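RagB/SusD domain protein (Flavobacterium johnsoniae, PDB 5J90) binds chitin and, as a SusD-like outer membrane lipoprotein, probably does so at the cell surface for a chitin utilization system. Local coordinates at residues Asp58-Tyr63 against Val74-Tyr79; Phe448-Asn453 against Ile459-Gly464; Gly464-Asn469 against Trp500-Ala505. All blocks are in the same frame, centred on the assembly; numbering follows the deposited sequence.

Contact 1: Asp58-Tyr63 against Val74-Tyr79; sequences DIWSGY and VNNTTY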
ATOM      1  N   ASP A  58       4.084 -15.441  17.212  1.00  8.35           N
ATOM      2  CA  ASP A  58       5.012 -15.584  18.347  1.00  8.23           C
ATOM      3  C   ASP A  58       6.453 -15.718  17.872  1.00  8.43           C
ATOM      4  O   ASP A  58       7.388 -15.379  18.598  1.00  9.52           O
ATOM      5  CB  ASP A  58       4.666 -16.800  19.212  1.00  9.18           C
ATOM      6  CG  ASP A  58       3.518 -16.540  20.176  1.00  9.14           C
ATOM      7  OD1 ASP A  58       3.086 -15.371  20.326  1.00 10.50           O
ATOM      8  OD2 ASP A  58       3.038 -17.526  20.785  1.00  9.92           O
ATOM      9  N   ILE A  59       6.624 -16.211  16.649  1.00  8.22           N
ATOM     10  CA  ILE A  59       7.945 -16.401  16.063  1.00  9.45           C
ATOM     11  C   ILE A  59       8.323 -15.240  15.131  1.00 10.05           C
ATOM     12  O   ILE A  59       9.422 -14.701  15.225  1.00  9.99           O
ATOM     13  CB  ILE A  59       8.026 -17.763  15.345  1.00 10.16           C
ATOM     14  CG1 ILE A  59       7.837 -18.892  16.373  1.00  9.43           C
ATOM     15  CG2 ILE A  59       9.344 -17.893  14.598  1.00 10.54           C
ATOM     16  CD1 ILE A  59       7.893 -20.288  15.782  1.00 10.88           C
ATOM     17  N   TRP A  60       7.419 -14.837  14.244  1.00  9.18           N
ATOM     18  CA  TRP A  60       7.718 -13.747  13.314  1.00  9.07           C
ATOM     19  C   TRP A  60       8.033 -12.439  14.045  1.00 10.15           C
ATOM     20  O   TRP A  60       8.822 -11.628  13.559  1.00 12.41           O
ATOM     21  CB  TRP A  60       6.560 -13.548  12.342  1.00  9.34           C
ATOM     22  CG  TRP A  60       6.268 -14.749  11.462  1.00  8.75           C
ATOM     23  CD1 TRP A  60       7.155 -15.701  11.030  1.00  9.74           C
ATOM     24  CD2 TRP A  60       4.994 -15.112  10.920  1.00  8.11           C
ATOM     25  NE1 TRP A  60       6.506 -16.631  10.251  1.00  9.08           N
ATOM     26  CE2 TRP A  60       5.179 -16.296  10.174  1.00  8.33           C
ATOM     27  CE3 TRP A  60       3.714 -14.551  10.991  1.00  8.91           C
ATOM     28  CZ2 TRP A  60       4.130 -16.919   9.493  1.00  9.00           C
ATOM     29  CZ3 TRP A  60       2.673 -15.174  10.319  1.00  8.87           C
ATOM     30  CH2 TRP A  60       2.888 -16.346   9.582  1.00  9.61           C
ATOM     31  N   SER A  61       7.416 -12.240  15.211  1.00  8.59           N
ATOM     32  CA  SER A  61       7.632 -11.048  16.035  1.00  9.88           C
ATOM     33  C   SER A  61       9.054 -10.938  16.568  1.00 10.31           C
ATOM     34  O   SER A  61       9.441  -9.887  17.067  1.00  9.41           O
ATOM     35  CB  SER A  61       6.701 -11.084  17.246  1.00  9.51           C
ATOM     36  OG  SER A  61       7.014 -12.209  18.071  1.00 10.14           O
ATOM     37  N   GLY A  62       9.800 -12.038  16.530  1.00  9.49           N
ATOM     38  CA  GLY A  62      11.092 -12.087  17.189  1.00 10.26           C
ATOM     39  C   GLY A  62      11.061 -12.466  18.661  1.00  9.64           C
ATOM     40  O   GLY A  62      12.105 -12.451  19.320  1.00 10.80           O
ATOM     41  N   TYR A  63       9.896 -12.815  19.195  1.00  8.88           N
ATOM     42  CA  TYR A  63       9.797 -13.175  20.609  1.00 10.28           C
ATOM     43  C   TYR A  63      10.326 -14.577  20.929  1.00 10.05           C
ATOM     44  O   TYR A  63      10.956 -14.778  21.967  1.00 11.24           O
ATOM     45  CB  TYR A  63       8.346 -13.111  21.056  1.00  9.00           C
ATOM     46  CG  TYR A  63       7.834 -11.731  21.430  1.00  8.85           C
ATOM     47  CD1 TYR A  63       8.650 -10.595  21.370  1.00  9.13           C
ATOM     48  CD2 TYR A  63       6.526 -11.570  21.860  1.00  9.02           C
ATOM     49  CE1 TYR A  63       8.155  -9.333  21.742  1.00  8.59           C
ATOM     50  CE2 TYR A  63       6.031 -10.330  22.234  1.00  9.19           C
ATOM     51  CZ  TYR A  63       6.847  -9.213  22.173  1.00  8.03           C
ATOM     52  OH  TYR A  63       6.336  -7.989  22.554  1.00  9.09           O
ATOM     53  N   VAL A  74      10.291 -26.982   6.296  1.00 12.93           N
ATOM     54  CA  VAL A  74       9.602 -26.157   5.314  1.00 13.03           C
ATOM     55  C   VAL A  74       8.253 -25.792   5.918  1.00 12.09           C
ATOM     56  O   VAL A  74       7.304 -26.564   5.882  1.00 12.56           O
ATOM     57  CB  VAL A  74       9.440 -26.927   3.976  1.00 12.59           C
ATOM     58  CG1 VAL A  74       8.669 -26.110   2.949  1.00 14.76           C
ATOM     59  CG2 VAL A  74      10.812 -27.325   3.436  1.00 16.13           C
ATOM     60  N   ASN A  75       8.176 -24.609   6.515  1.00 11.85           N
ATOM     61  CA  ASN A  75       7.019 -24.295   7.341  1.00 10.98           C
ATOM     62  C   ASN A  75       6.923 -22.790   7.563  1.00  9.97           C
ATOM     63  O   ASN A  75       7.667 -22.031   6.939  1.00 10.70           O
ATOM     64  CB  ASN A  75       7.087 -25.078   8.668  1.00 12.44           C
ATOM     65  CG  ASN A  75       8.330 -24.759   9.480  1.00 12.29           C
ATOM     66  OD1 ASN A  75       8.634 -23.592   9.736  1.00 11.86           O
ATOM     67  ND2 ASN A  75       9.066 -25.796   9.893  1.00 12.84           N
ATOM     68  N   ASN A  76       6.018 -22.351   8.439  1.00  9.54           N
ATOM     69  CA  ASN A  76       5.817 -20.914   8.655  1.00  9.31           C
ATOM     70  C   ASN A  76       7.119 -20.190   8.993  1.00  8.80           C
ATOM     71  O   ASN A  76       7.298 -19.030   8.616  1.00  9.20           O
ATOM     72  CB  ASN A  76       4.842 -20.665   9.811  1.00 10.13           C
ATOM     73  CG  ASN A  76       3.374 -20.782   9.420  1.00 10.20           C
ATOM     74  OD1 ASN A  76       3.008 -21.007   8.262  1.00  9.86           O
ATOM     75  ND2 ASN A  76       2.513 -20.629  10.417  1.00  8.69           N
ATOM     76  N   THR A  77       8.023 -20.857   9.717  1.00 10.06           N
ATOM     77  CA  THR A  77       9.252 -20.197  10.171  1.00 10.77           C
ATOM     78  C   THR A  77      10.248 -19.962   9.037  1.00 10.20           C
ATOM     79  O   THR A  77      11.139 -19.120   9.159  1.00 10.84           O
ATOM     80  CB  THR A  77       9.963 -20.940  11.327  1.00  9.50           C
ATOM     81  OG1 THR A  77      10.670 -22.079  10.819  1.00 11.63           O
ATOM     82  CG2 THR A  77       8.952 -21.394  12.378  1.00 12.04           C
ATOM     83  N   THR A  78      10.099 -20.716   7.946  1.00 10.72           N
ATOM     84  CA  THR A  78      10.928 -20.517   6.755  1.00 10.23           C
ATOM     85  C   THR A  78      10.087 -19.974   5.598  1.00 12.02           C
ATOM     86  O   THR A  78      10.457 -20.080   4.426  1.00 11.63           O
ATOM     87  CB  THR A  78      11.677 -21.812   6.371  1.00 10.94           C
ATOM     88  OG1 THR A  78      10.739 -22.893   6.300  1.00 11.82           O
ATOM     89  CG2 THR A  78      12.735 -22.142   7.433  1.00 12.71           C
ATOM     90  N   TYR A  79       8.959 -19.367   5.958  1.00 10.68           N
ATOM     91  CA  TYR A  79       8.116 -18.601   5.039  1.00 10.93           C
ATOM     92  C   TYR A  79       7.418 -19.449   3.976  1.00 10.58           C
ATOM     93  O   TYR A  79       7.005 -18.936   2.932  1.00 10.67           O
ATOM     94  CB  TYR A  79       8.887 -17.441   4.399  1.00 10.97           C
ATOM     95  CG  TYR A  79       9.431 -16.415   5.382  1.00  8.78           C
ATOM     96  CD1 TYR A  79       9.059 -16.421   6.724  1.00  9.27           C
ATOM     97  CD2 TYR A  79      10.315 -15.428   4.958  1.00 10.61           C
ATOM     98  CE1 TYR A  79       9.560 -15.467   7.619  1.00  9.79           C
ATOM     99  CE2 TYR A  79      10.812 -14.472   5.838  1.00  9.93           C
ATOM    100  CZ  TYR A  79      10.433 -14.494   7.164  1.00  8.65           C
ATOM    101  OH  TYR A  79      10.927 -13.558   8.044  1.00  9.69           O
TER

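Contact 2: Phe448-Asn453 against Ile459-Gly464; sequences FPVLKN and ITTEFG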
ATOM      1  N   PHE A 448      16.681 -10.183  13.254  1.00 10.70           N
ATOM      2  CA  PHE A 448      17.545 -10.971  12.376  1.00 11.96           C
ATOM      3  C   PHE A 448      16.744 -11.571  11.224  1.00 12.97           C
ATOM      4  O   PHE A 448      15.726 -12.227  11.447  1.00 12.45           O
ATOM      5  CB  PHE A 448      18.223 -12.109  13.151  1.00 11.14           C
ATOM      6  CG  PHE A 448      19.127 -11.647  14.265  1.00 12.48           C
ATOM      7  CD1 PHE A 448      20.102 -10.685  14.040  1.00 12.86           C
ATOM      8  CD2 PHE A 448      19.012 -12.191  15.532  1.00 12.52           C
ATOM      9  CE1 PHE A 448      20.941 -10.272  15.061  1.00 13.81           C
ATOM     10  CE2 PHE A 448      19.844 -11.780  16.561  1.00 13.83           C
ATOM     11  CZ  PHE A 448      20.808 -10.824  16.324  1.00 11.64           C
ATOM     12  N   PRO A 449      17.211 -11.378   9.982  1.00 11.52           N
ATOM     13  CA  PRO A 449      16.519 -11.975   8.832  1.00 11.68           C
ATOM     14  C   PRO A 449      16.643 -13.498   8.815  1.00 13.49           C
ATOM     15  O   PRO A 449      17.613 -14.056   9.335  1.00 13.09           O
ATOM     16  CB  PRO A 449      17.247 -11.366   7.629  1.00 13.03           C
ATOM     17  CG  PRO A 449      18.603 -10.982   8.159  1.00 17.86           C
ATOM     18  CD  PRO A 449      18.330 -10.513   9.567  1.00 14.05           C
ATOM     19  N   VAL A 450      15.671 -14.181   8.226  1.00 11.34           N
ATOM     20  CA  VAL A 450      15.767 -15.634   8.102  1.00 11.04           C
ATOM     21  C   VAL A 450      16.936 -16.006   7.192  1.00 13.11           C
ATOM     22  O   VAL A 450      17.355 -15.215   6.347  1.00 12.98           O
ATOM     23  CB  VAL A 450      14.455 -16.288   7.583  1.00 11.07           C
ATOM     24  CG1 VAL A 450      13.306 -16.023   8.550  1.00 12.30           C
ATOM     25  CG2 VAL A 450      14.115 -15.817   6.161  1.00 13.09           C
ATOM     26  N   LEU A 451      17.465 -17.211   7.387  1.00 13.35           N
ATOM     27  CA  LEU A 451      18.551 -17.734   6.558  1.00 13.23           C
ATOM     28  C   LEU A 451      18.017 -18.669   5.486  1.00 15.81           C
ATOM     29  O   LEU A 451      18.686 -18.909   4.480  1.00 16.83           O
ATOM     30  CB  LEU A 451      19.570 -18.476   7.424  1.00 14.88           C
ATOM     31  CG  LEU A 451      20.295 -17.575   8.417  1.00 16.80           C
ATOM     32  CD1 LEU A 451      21.216 -18.394   9.322  1.00 18.60           C
ATOM     33  CD2 LEU A 451      21.071 -16.497   7.683  1.00 18.90           C
ATOM     34  N   LYS A 452      16.818 -19.203   5.711  1.00 12.94           N
ATOM     35  CA  LYS A 452      16.151 -20.073   4.750  1.00 14.45           C
ATOM     36  C   LYS A 452      14.768 -19.510   4.433  1.00 13.93           C
ATOM     37  O   LYS A 452      13.968 -19.246   5.338  1.00 13.17           O
ATOM     38  CB  LYS A 452      16.015 -21.497   5.304  1.00 16.00           C
ATOM     39  CG  LYS A 452      17.339 -22.221   5.572  1.00 16.01           C
ATOM     40  CD  LYS A 452      18.127 -22.412   4.283  1.00 18.77           C
ATOM     41  CE  LYS A 452      19.335 -23.315   4.480  1.00 25.18           C
ATOM     42  NZ  LYS A 452      20.011 -23.609   3.180  1.00 31.44           N
ATOM     43  N   ASN A 453      14.490 -19.340   3.146  1.00 14.10           N
ATOM     44  CA  ASN A 453      13.234 -18.764   2.678  1.00 14.11           C
ATOM     45  C   ASN A 453      12.667 -19.662   1.584  1.00 15.42           C
ATOM     46  O   ASN A 453      13.140 -19.634   0.444  1.00 16.61           O
ATOM     47  CB  ASN A 453      13.492 -17.344   2.156  1.00 13.05           C
ATOM     48  CG  ASN A 453      12.223 -16.622   1.702  1.00 13.86           C
ATOM     49  OD1 ASN A 453      11.214 -17.244   1.352  1.00 13.77           O
ATOM     50  ND2 ASN A 453      12.292 -15.298   1.673  1.00 14.23           N
ATOM     51  N   ILE A 459       7.347 -14.229  -0.571  1.00 12.49           N
ATOM     52  CA  ILE A 459       7.650 -13.516   0.664  1.00 11.64           C
ATOM     53  C   ILE A 459       9.127 -13.166   0.672  1.00 11.68           C
ATOM     54  O   ILE A 459       9.972 -14.041   0.456  1.00 12.85           O
ATOM     55  CB  ILE A 459       7.303 -14.368   1.907  1.00 11.38           C
ATOM     56  CG1 ILE A 459       5.815 -14.737   1.883  1.00 11.64           C
ATOM     57  CG2 ILE A 459       7.672 -13.626   3.198  1.00  9.32           C
ATOM     58  CD1 ILE A 459       5.388 -15.677   2.994  1.00 11.59           C
ATOM     59  N   THR A 460       9.442 -11.898   0.896  1.00 11.07           N
ATOM     60  CA  THR A 460      10.838 -11.463   0.890  1.00 11.52           C
ATOM     61  C   THR A 460      11.516 -11.776   2.221  1.00 12.61           C
ATOM     62  O   THR A 460      10.892 -11.765   3.284  1.00 11.55           O
ATOM     63  CB  THR A 460      11.012  -9.938   0.610  1.00 11.77           C
ATOM     64  OG1 THR A 460      10.573  -9.172   1.737  1.00 13.02           O
ATOM     65  CG2 THR A 460      10.260  -9.495  -0.656  1.00 12.83           C
ATOM     66  N   THR A 461      12.814 -12.032   2.160  1.00 12.27           N
ATOM     67  CA  THR A 461      13.599 -12.185   3.375  1.00 11.65           C
ATOM     68  C   THR A 461      13.681 -10.864   4.132  1.00 11.08           C
ATOM     69  O   THR A 461      13.589 -10.821   5.354  1.00 11.35           O
ATOM     70  CB  THR A 461      14.993 -12.718   3.026  1.00 12.49           C
ATOM     71  OG1 THR A 461      14.844 -14.046   2.528  1.00 14.79           O
ATOM     72  CG2 THR A 461      15.909 -12.739   4.249  1.00 13.20           C
ATOM     73  N   GLU A 462      13.815  -9.770   3.392  1.00 11.93           N
ATOM     74  CA  GLU A 462      13.984  -8.466   3.991  1.00 14.21           C
ATOM     75  C   GLU A 462      12.774  -8.019   4.828  1.00 11.36           C
ATOM     76  O   GLU A 462      12.922  -7.555   5.950  1.00 13.95           O
ATOM     77  CB  GLU A 462      14.255  -7.467   2.866  1.00 18.79           C
ATOM     78  CG  GLU A 462      14.718  -6.131   3.310  1.00 19.33           C
ATOM     79  CD  GLU A 462      15.220  -5.290   2.144  1.00 14.77           C
ATOM     80  OE1 GLU A 462      15.216  -5.772   0.982  1.00 22.69           O
ATOM     81  OE2 GLU A 462      15.642  -4.165   2.404  1.00 18.63           O
ATOM     82  N   PHE A 463      11.574  -8.170   4.268  1.00 11.14           N
ATOM     83  CA  PHE A 463      10.368  -7.694   4.939  1.00 10.99           C
ATOM     84  C   PHE A 463       9.556  -8.777   5.628  1.00  9.66           C
ATOM     85  O   PHE A 463       8.692  -8.480   6.448  1.00 10.56           O
ATOM     86  CB  PHE A 463       9.524  -6.855   3.977  1.00 11.44           C
ATOM     87  CG  PHE A 463      10.248  -5.637   3.509  1.00 11.68           C
ATOM     88  CD1 PHE A 463      10.312  -4.515   4.315  1.00 15.62           C
ATOM     89  CD2 PHE A 463      10.923  -5.641   2.306  1.00 11.57           C
ATOM     90  CE1 PHE A 463      11.016  -3.390   3.909  1.00 14.96           C
ATOM     91  CE2 PHE A 463      11.630  -4.514   1.903  1.00 13.04           C
ATOM     92  CZ  PHE A 463      11.671  -3.404   2.712  1.00 13.52           C
ATOM     93  N   GLY A 464       9.850 -10.029   5.305  1.00  9.51           N
ATOM     94  CA  GLY A 464       9.197 -11.133   5.983  1.00  8.92           C
ATOM     95  C   GLY A 464       7.712 -11.243   5.705  1.00  8.29           C
ATOM     96  O   GLY A 464       7.187 -10.703   4.722  1.00  9.23           O
TER
HETATM   97  O   HOH W   1      13.290 -12.450   7.511  1.00 11.38           O

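Contact 3: Gly464-Asn469 against Trp500-Ala505; sequences GVRRIN and WWDVNA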
ATOM      1  N   GLY A 464       9.850 -10.029   5.305  1.00  9.51           N
ATOM      2  CA  GLY A 464       9.197 -11.133   5.983  1.00  8.92           C
ATOM      3  C   GLY A 464       7.712 -11.243   5.705  1.00  8.29           C
ATOM      4  O   GLY A 464       7.187 -10.703   4.722  1.00  9.23           O
ATOM      5  N   VAL A 465       7.024 -11.963   6.583  1.00  8.38           N
ATOM      6  CA  VAL A 465       5.613 -12.258   6.375  1.00  8.21           C
ATOM      7  C   VAL A 465       4.768 -11.028   6.673  1.00  8.16           C
ATOM      8  O   VAL A 465       4.818 -10.473   7.781  1.00  8.19           O
ATOM      9  CB  VAL A 465       5.151 -13.433   7.263  1.00  8.04           C
ATOM     10  CG1 VAL A 465       3.701 -13.761   6.964  1.00  8.36           C
ATOM     11  CG2 VAL A 465       6.053 -14.657   7.061  1.00 10.10           C
ATOM     12  N   ARG A 466       4.006 -10.586   5.676  1.00  7.88           N
ATOM     13  CA  ARG A 466       3.173  -9.391   5.837  1.00  7.62           C
ATOM     14  C   ARG A 466       1.727  -9.748   6.190  1.00  7.78           C
ATOM     15  O   ARG A 466       0.995  -8.923   6.736  1.00  7.55           O
ATOM     16  CB  ARG A 466       3.227  -8.485   4.598  1.00  8.07           C
ATOM     17  CG  ARG A 466       4.641  -8.166   4.116  1.00  7.70           C
ATOM     18  CD  ARG A 466       5.592  -7.662   5.198  1.00  9.59           C
ATOM     19  NE  ARG A 466       5.264  -6.311   5.662  1.00  7.76           N
ATOM     20  CZ  ARG A 466       6.083  -5.547   6.383  1.00  7.11           C
ATOM     21  NH1 ARG A 466       7.298  -5.968   6.718  1.00  9.69           N
ATOM     22  NH2 ARG A 466       5.702  -4.336   6.757  1.00  8.16           N
ATOM     23  N   ARG A 467       1.306 -10.973   5.865  1.00  7.36           N
ATOM     24  CA  ARG A 467      -0.049 -11.432   6.174  1.00  6.66           C
ATOM     25  C   ARG A 467      -0.108 -12.935   6.002  1.00  7.20           C
ATOM     26  O   ARG A 467       0.835 -13.541   5.492  1.00  7.69           O
ATOM     27  CB  ARG A 467      -1.088 -10.784   5.241  1.00  7.78           C
ATOM     28  CG  ARG A 467      -0.952 -11.245   3.785  1.00  8.08           C
ATOM     29  CD  ARG A 467      -2.001 -10.608   2.889  1.00  9.08           C
ATOM     30  NE  ARG A 467      -3.347 -11.162   3.078  1.00  8.40           N
ATOM     31  CZ  ARG A 467      -3.831 -12.205   2.408  1.00  7.84           C
ATOM     32  NH1 ARG A 467      -3.073 -12.872   1.538  1.00  7.70           N
ATOM     33  NH2 ARG A 467      -5.087 -12.578   2.610  1.00  8.31           N
ATOM     34  N   ILE A 468      -1.230 -13.525   6.414  1.00  7.29           N
ATOM     35  CA  ILE A 468      -1.495 -14.929   6.116  1.00  8.54           C
ATOM     36  C   ILE A 468      -2.577 -14.997   5.040  1.00  7.66           C
ATOM     37  O   ILE A 468      -3.499 -14.174   4.997  1.00  7.91           O
ATOM     38  CB  ILE A 468      -1.872 -15.719   7.394  1.00  8.16           C
ATOM     39  CG1 ILE A 468      -0.706 -15.649   8.383  1.00  8.78           C
ATOM     40  CG2 ILE A 468      -2.241 -17.174   7.063  1.00  9.92           C
ATOM     41  CD1 ILE A 468      -0.945 -16.380   9.705  1.00  9.50           C
ATOM     42  N   ASN A 469      -2.441 -15.981   4.153  1.00  8.32           N
ATOM     43  CA  ASN A 469      -3.393 -16.182   3.058  1.00  8.36           C
ATOM     44  C   ASN A 469      -4.741 -16.732   3.528  1.00  7.77           C
ATOM     45  O   ASN A 469      -4.829 -17.368   4.587  1.00  8.27           O
ATOM     46  CB  ASN A 469      -2.786 -17.081   1.970  1.00  9.67           C
ATOM     47  CG  ASN A 469      -2.330 -18.422   2.509  1.00  9.88           C
ATOM     48  OD1 ASN A 469      -1.492 -18.492   3.415  1.00 10.25           O
ATOM     49  ND2 ASN A 469      -2.896 -19.500   1.970  1.00 10.79           N
ATOM     50  N   TRP A 500      -4.044  -3.306   4.046  1.00  6.87           N
ATOM     51  CA  TRP A 500      -4.305  -1.874   3.904  1.00  7.17           C
ATOM     52  C   TRP A 500      -3.480  -0.959   4.816  1.00  6.26           C
ATOM     53  O   TRP A 500      -2.907   0.028   4.331  1.00  7.61           O
ATOM     54  CB  TRP A 500      -5.814  -1.645   4.051  1.00  8.39           C
ATOM     55  CG  TRP A 500      -6.289  -0.243   4.286  1.00  7.54           C
ATOM     56  CD1 TRP A 500      -6.479   0.740   3.355  1.00  8.01           C
ATOM     57  CD2 TRP A 500      -6.686   0.315   5.546  1.00  6.33           C
ATOM     58  NE1 TRP A 500      -6.960   1.883   3.966  1.00  8.63           N
ATOM     59  CE2 TRP A 500      -7.093   1.645   5.310  1.00  6.99           C
ATOM     60  CE3 TRP A 500      -6.733  -0.183   6.851  1.00  8.41           C
ATOM     61  CZ2 TRP A 500      -7.536   2.485   6.338  1.00  8.99           C
ATOM     62  CZ3 TRP A 500      -7.167   0.647   7.867  1.00  7.94           C
ATOM     63  CH2 TRP A 500      -7.566   1.968   7.606  1.00  8.44           C
ATOM     64  N   TRP A 501      -3.385  -1.249   6.116  1.00  7.02           N
ATOM     65  CA  TRP A 501      -2.620  -0.335   6.980  1.00  6.74           C
ATOM     66  C   TRP A 501      -1.107  -0.469   6.804  1.00  6.90           C
ATOM     67  O   TRP A 501      -0.360   0.429   7.193  1.00  7.86           O
ATOM     68  CB  TRP A 501      -3.012  -0.422   8.472  1.00  6.78           C
ATOM     69  CG  TRP A 501      -2.912  -1.793   9.114  1.00  6.82           C
ATOM     70  CD1 TRP A 501      -3.970  -2.573   9.494  1.00  7.08           C
ATOM     71  CD2 TRP A 501      -1.722  -2.516   9.491  1.00  5.75           C
ATOM     72  NE1 TRP A 501      -3.520  -3.746  10.063  1.00  6.90           N
ATOM     73  CE2 TRP A 501      -2.147  -3.738  10.080  1.00  6.27           C
ATOM     74  CE3 TRP A 501      -0.349  -2.255   9.407  1.00  7.91           C
ATOM     75  CZ2 TRP A 501      -1.245  -4.702  10.555  1.00  6.99           C
ATOM     76  CZ3 TRP A 501       0.546  -3.213   9.883  1.00  7.97           C
ATOM     77  CH2 TRP A 501       0.091  -4.428  10.445  1.00  7.63           C
ATOM     78  N   ASP A 502      -0.657  -1.573   6.212  1.00  7.24           N
ATOM     79  CA  ASP A 502       0.769  -1.878   6.080  1.00  7.57           C
ATOM     80  C   ASP A 502       1.333  -1.300   4.789  1.00  7.43           C
ATOM     81  O   ASP A 502       2.026  -1.974   4.031  1.00  7.81           O
ATOM     82  CB  ASP A 502       0.960  -3.408   6.131  1.00  8.12           C
ATOM     83  CG  ASP A 502       2.408  -3.834   6.282  1.00  7.89           C
ATOM     84  OD1 ASP A 502       3.224  -3.014   6.757  1.00  9.21           O
ATOM     85  OD2 ASP A 502       2.705  -5.008   5.938  1.00  8.94           O
ATOM     86  N   VAL A 503       1.041  -0.031   4.546  1.00  8.68           N
ATOM     87  CA  VAL A 503       1.431   0.603   3.292  1.00  8.95           C
ATOM     88  C   VAL A 503       2.948   0.760   3.208  1.00  9.01           C
ATOM     89  O   VAL A 503       3.629   0.994   4.215  1.00  9.18           O
ATOM     90  CB  VAL A 503       0.699   1.961   3.132  1.00 11.14           C
ATOM     91  CG1 VAL A 503       1.028   2.878   4.264  1.00 12.83           C
ATOM     92  CG2 VAL A 503       1.017   2.613   1.788  1.00 12.56           C
ATOM     93  N   ASN A 504       3.492   0.602   2.004  1.00  7.38           N
ATOM     94  CA  ASN A 504       4.909   0.880   1.801  1.00  8.29           C
ATOM     95  C   ASN A 504       5.178   2.384   1.805  1.00  8.28           C
ATOM     96  O   ASN A 504       5.161   3.048   0.760  1.00 10.79           O
ATOM     97  CB  ASN A 504       5.422   0.268   0.500  1.00  9.38           C
ATOM     98  CG  ASN A 504       6.903   0.443   0.352  1.00  9.77           C
ATOM     99  OD1 ASN A 504       7.662   0.079   1.243  1.00 10.86           O
ATOM    100  ND2 ASN A 504       7.331   1.034  -0.748  1.00  9.52           N
ATOM    101  N   ALA A 505       5.418   2.914   2.995  1.00  8.72           N
ATOM    102  CA  ALA A 505       5.546   4.352   3.225  1.00  9.50           C
ATOM    103  C   ALA A 505       6.442   4.515   4.437  1.00  9.22           C
ATOM    104  O   ALA A 505       6.590   3.590   5.236  1.00  9.50           O
ATOM    105  CB  ALA A 505       4.180   4.975   3.500  1.00 10.55           C
TER
HETATM  106  O   HOH W   2       0.549  -6.484   5.602  1.00  8.39           O

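Contact 1: Asp58-Tyr63 against Val74-Tyr79
Ile59 and Thr77 bring the backbones closest, with CA atoms 7.1 Å apart, where the short helix 57-60 meets the 3-10 segment 76-77. CD1 of Ile59 lies 3.7 Å from CG2 of Thr77. Beside this apolar touch, Trp60 swings its indole across to the loop, CG standing opposite its own carbonyl carbon (chi1 -62°). Its NE1 gives Asn76 O a hydrogen bond of 3.0 Å, nearly straight at 163°; the oxygen lies in the indole plane, but the donor stands well above the carbonyl plane. Tyr79 N reaches the same oxygen from the other face, so two donors grip it. CZ2 of Trp60 packs 3.8 Å from Asn76 CB; beyond it ND2 bonds Asn86 OD1 and Leu55 O, and OD1 accepts from Leu82 N. Tyr79 sends its edge toward the indole face in an offset edge-to-face pair, ring planes 69° apart. A leucine in place of Trp60 would probably leave Asn76 O without one of its two donors and open a gap beside Tyr79. Asn75 OD1 accepts from both N and OG1 of Thr77, shaping the loop that precedes helix 83-108 as an Asx turn leading into a 3-10 segment.

Contact 2: Phe448-Asn453 against Ile459-Gly464
Asn453 and Thr461 carry the polar half of this contact between two irregular loop segments, and Asn453 can be followed outward. Its CB already lies 3.6 Å from Thr461 OG1. With CG placed opposite the backbone N (chi1 -177°), the amide is carried across to the other loop, and CG comes 3.6 Å from Ile459 O. Ser455 OG, in the short connection between the two segments, lies within bonding reach of both OD1 and Ile459 O, two acceptors that must share or compete for its single proton. At the tip, ND2 spends both hydrogens on the other segment: one goes to Thr461 OG1 at 3.0 Å, almost perfectly straight (176°), the other to Ile459 O at 2.9 Å (167°). Both acceptors lie close to the amide plane, although the approach to Ile459 O is tilted from the plane of that carbonyl.

The methyl branch of Thr461 faces the other way, with CG2 3.9 Å from Pro449 CB and 4.0 Å from Val450 CG2. A water also joins the backbones, accepting from Val450 N at 3.0 Å and donating to Thr461 O at 2.7 Å. Further along, Glu462 OE2 bonds Ser487 OG of the second subunit. Between the two segments no charges are used: directed hydrogen bonds serve one side of Thr461 and a small apolar touch its methyl. A flipped amide would probably set its oxygen against Ile459 O, so the carbonyl fixes the orientation.

Contact 3: Gly464-Asn469 against Trp500-Ala505
Arg466 and Asp502 form a salt bridge that carries all the direct contact between these two loop segments, both residues being buried. The guanidinium meets the carboxylate side-on: NE donates to OD2 of Asp502 at 2.9 Å, and NH2 donates to OD1 of Asp502 at 2.8 Å. Each oxygen uses its syn lone pair. The two flat groups are nearly coplanar, 12° apart, although the side chains as a whole cross at about a right angle. Arg466 reaches the acid along a chain bent at chi2 (-50°) and chi3 (-70°), whereas Asp502 points its CB toward the partner segment. Held by two bonds, the carboxylate has little freedom to rotate, and the pairing would probably keep the acid ionised.

Asp502 is the centre of an inverse gamma turn, closed by a weak bond, in the loop after helix 479-489. The bridge joins that late loop of the SusD-like chain to the one after helix 432-442.

Further hydrogen bonds surround the charges. A water donates to Arg466 O at 2.7 Å and to Asp502 OD2 at 2.6 Å, linking backbone to carboxylate, and OD2 is thus held by NE and the water together. Arg440 NH1 also bonds Arg466 O, while NH1 of Arg466 reaches back to Phe463 O. Asn504 ND2 bonds the backbone O of Lys488 of the second subunit.

By packing, too, the second subunit borders 500-505: Val503 meets Val503 of that subunit. A 1,2-ethanediol molecule, probably from the crystallisation liquor, lies about 4 Å from the Arg466 side chain.

The contacts follow one another along the chain, contact 1 near its start and contacts 2 and 3 close to its end. The centre of contact 1 lies about 10 Å from that of contact 2 and about 15 Å from that of contact 3; the centres of the latter two are about 14 Å apart. Tyr79 joins them, its OH 3.5 Å from Val450 CG1 and its CD1 3.5 Å from Val465 CG2; Trp60 also packs on Val465 and Ile468. Contacts 2 and 3 share Gly464, in the long loop between helices 432-442 and 472-477. Contact 2 meets the second subunit through this loop, contact 3 through 500-505, so the carboxy-terminal loops join the early helix 57-60 to the dimer interface.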